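Local coordinates for translocator protein BipD (PDB 3NFT) that is required for epithelial cell invasion and survival inside host cells, and probably regulates type III secretion of the effectors BipB and BipC, at residues Asp31-Ala36 with Arg93-Arg98. Numbering follows the deposited sequence. Where two conformers were deposited one is given.
Sequences DDLRAA and RNLLER
Ala36, just past the C-terminal end of the short helix 30-35, comes nearest to Leu95 on the long helix 76-103, with 7.0 Å between their CA atoms. Its CB points at the long helix and touches two side chains there. Leu95 CD1 lies 4.1 Å from Ala36 CB. Arg98 NH2 is 3.7 Å from Ala36 CB, and this methyl lies in the guanidinium plane, at its edge. The other branch of Leu95 meets Leu33, with CD2 to CD2 at 3.7 Å. These two leucine side chains cross at about a right angle. Leu95 CG is anti to the backbone N (chi1 178°), and from there CD1 faces Ala36, while CD2 meets Leu33 and also nears the Ala36 methyl. Both leucines also touch Val283 of helix 244-295, so the short helix packs against two members of the helical bundle. Nearly all of helix 244-295 is predicted to be coiled coil. The short helix belongs to the N-terminal part of the chain. The N-terminal domain probably acts as an intramolecular chaperone that keeps residues of the coiled-coil region from oligomerizing too early, and packing of this helix on the bundle is consistent with that. The polar part of the contact lies at its more open side. Arg98 NH2 donates to Ala36 O at 3.0 Å, in the carbonyl plane and on a lone pair. The bond is bent, with an N-H...O angle of 138°, and the oxygen is tilted 17° out of the guanidinium plane. A bend at chi3 folds the arginine back, and Leu95 CA lies against one face of the guanidinium, toward its rim. Water 1 donates a second hydrogen bond to Ala36 O at 2.8 Å and accepts a weak one from Arg98 NH1.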
loop_
_atom_site.group_PDB
_atom_site.type_symbol
_atom_site.label_atom_id
_atom_site.label_comp_id
_atom_site.label_asym_id
_atom_site.label_seq_id
_atom_site.Cartn_x
_atom_site.Cartn_y
_atom_site.Cartn_z
ATOM N N ASP A 31 6.481 -10.325 -22.787
ATOM C CA ASP A 31 7.562 -9.887 -23.670
ATOM C C ASP A 31 8.158 -8.578 -23.142
ATOM O O ASP A 31 9.374 -8.400 -23.145
ATOM C CB ASP A 31 7.054 -9.720 -25.117
ATOM C CG ASP A 31 8.185 -9.661 -26.141
ATOM O OD1 ASP A 31 8.164 -8.752 -26.990
ATOM O OD2 ASP A 31 9.095 -10.519 -26.101
ATOM N N ASP A 32 7.298 -7.677 -22.665
ATOM C CA ASP A 32 7.762 -6.430 -22.056
ATOM C C ASP A 32 8.650 -6.714 -20.851
ATOM O O ASP A 32 9.650 -6.051 -20.651
ATOM C CB ASP A 32 6.603 -5.546 -21.568
ATOM C CG ASP A 32 5.786 -4.935 -22.683
ATOM O OD1 ASP A 32 6.232 -4.931 -23.846
ATOM O OD2 ASP A 32 4.688 -4.424 -22.366
ATOM N N LEU A 33 8.261 -7.674 -20.009
ATOM C CA LEU A 33 9.069 -7.999 -18.848
ATOM C C LEU A 33 10.452 -8.483 -19.264
ATOM O O LEU A 33 11.466 -8.045 -18.711
ATOM C CB LEU A 33 8.370 -9.042 -17.955
ATOM C CG LEU A 33 7.232 -8.500 -17.083
ATOM C CD1 LEU A 33 6.334 -9.602 -16.492
ATOM C CD2 LEU A 33 7.830 -7.675 -15.959
ATOM N N ARG A 34 10.508 -9.362 -20.259
ATOM C CA ARG A 34 11.792 -9.870 -20.723
ATOM C C ARG A 34 12.628 -8.732 -21.308
ATOM O O ARG A 34 13.840 -8.683 -21.102
ATOM C CB ARG A 34 11.611 -11.019 -21.719
ATOM C CG ARG A 34 10.905 -12.247 -21.133
ATOM C CD ARG A 34 10.998 -13.444 -22.078
ATOM N NE ARG A 34 10.049 -13.339 -23.186
ATOM C CZ ARG A 34 8.790 -13.784 -23.175
ATOM N NH1 ARG A 34 8.271 -14.387 -22.107
ATOM N NH2 ARG A 34 8.034 -13.623 -24.259
ATOM N N ALA A 35 11.981 -7.791 -21.995
ATOM C CA ALA A 35 12.682 -6.614 -22.529
ATOM C C ALA A 35 13.166 -5.646 -21.453
ATOM O O ALA A 35 14.061 -4.829 -21.699
ATOM C CB ALA A 35 11.797 -5.879 -23.537
ATOM N N ALA A 36 12.565 -5.728 -20.263
ATOM C CA ALA A 36 13.021 -4.986 -19.095
ATOM C C ALA A 36 14.057 -5.776 -18.288
ATOM O O ALA A 36 14.505 -5.320 -17.218
ATOM C CB ALA A 36 11.842 -4.612 -18.217
ATOM N N ARG A 93 14.556 -6.469 -8.629
ATOM C CA ARG A 93 14.736 -5.269 -7.800
ATOM C C ARG A 93 14.971 -4.033 -8.660
ATOM O O ARG A 93 14.421 -2.958 -8.396
ATOM C CB ARG A 93 15.901 -5.460 -6.821
ATOM C CG ARG A 93 15.998 -4.316 -5.800
ATOM C CD ARG A 93 17.041 -4.552 -4.707
ATOM N NE ARG A 93 17.026 -3.461 -3.711
ATOM C CZ ARG A 93 16.446 -3.500 -2.507
ATOM N NH1 ARG A 93 15.807 -4.581 -2.065
ATOM N NH2 ARG A 93 16.524 -2.433 -1.714
ATOM N N ASN A 94 15.807 -4.187 -9.684
ATOM C CA ASN A 94 16.115 -3.072 -10.591
ATOM C C ASN A 94 14.842 -2.555 -11.262
ATOM O O ASN A 94 14.639 -1.341 -11.367
ATOM C CB ASN A 94 17.120 -3.490 -11.663
ATOM C CG ASN A 94 18.555 -3.623 -11.149
ATOM O OD1 ASN A 94 19.409 -4.163 -11.859
ATOM N ND2 ASN A 94 18.830 -3.142 -9.942
ATOM N N LEU A 95 13.981 -3.465 -11.710
ATOM C CA LEU A 95 12.745 -3.058 -12.370
ATOM C C LEU A 95 11.822 -2.328 -11.380
ATOM O O LEU A 95 11.211 -1.326 -11.699
ATOM C CB LEU A 95 12.049 -4.262 -13.010
ATOM C CG LEU A 95 10.702 -4.028 -13.712
ATOM C CD1 LEU A 95 10.747 -2.843 -14.679
ATOM C CD2 LEU A 95 10.234 -5.292 -14.444
ATOM N N LEU A 96 11.697 -2.851 -10.173
ATOM C CA LEU A 96 10.909 -2.145 -9.150
ATOM C C LEU A 96 11.459 -0.747 -8.862
ATOM O O LEU A 96 10.702 0.204 -8.719
ATOM C CB LEU A 96 10.818 -2.974 -7.859
ATOM C CG LEU A 96 9.963 -4.239 -7.925
ATOM C CD1 LEU A 96 9.895 -4.944 -6.563
ATOM C CD2 LEU A 96 8.565 -3.981 -8.414
ATOM N N GLU A 97 12.772 -0.629 -8.790
ATOM C CA GLU A 97 13.406 0.676 -8.546
ATOM C C GLU A 97 13.060 1.669 -9.660
ATOM O O GLU A 97 12.793 2.847 -9.392
ATOM C CB GLU A 97 14.921 0.510 -8.381
ATOM C CG GLU A 97 15.284 -0.125 -7.043
ATOM C CD GLU A 97 16.770 -0.444 -6.884
ATOM O OE1 GLU A 97 17.554 -0.235 -7.838
ATOM O OE2 GLU A 97 17.157 -0.900 -5.786
ATOM N N ARG A 98 13.044 1.196 -10.911
ATOM C CA ARG A 98 12.669 2.063 -12.041
ATOM C C ARG A 98 11.217 2.489 -11.967
ATOM O O ARG A 98 10.899 3.642 -12.236
ATOM C CB ARG A 98 12.952 1.380 -13.383
ATOM C CG ARG A 98 14.421 1.086 -13.569
ATOM C CD ARG A 98 14.822 0.847 -15.017
ATOM N NE ARG A 98 14.215 -0.332 -15.625
ATOM C CZ ARG A 98 14.641 -1.593 -15.469
ATOM N NH1 ARG A 98 15.677 -1.897 -14.686
ATOM N NH2 ARG A 98 14.013 -2.571 -16.094
HETATM O O HOH W 1 15.533 -5.278 -14.663
#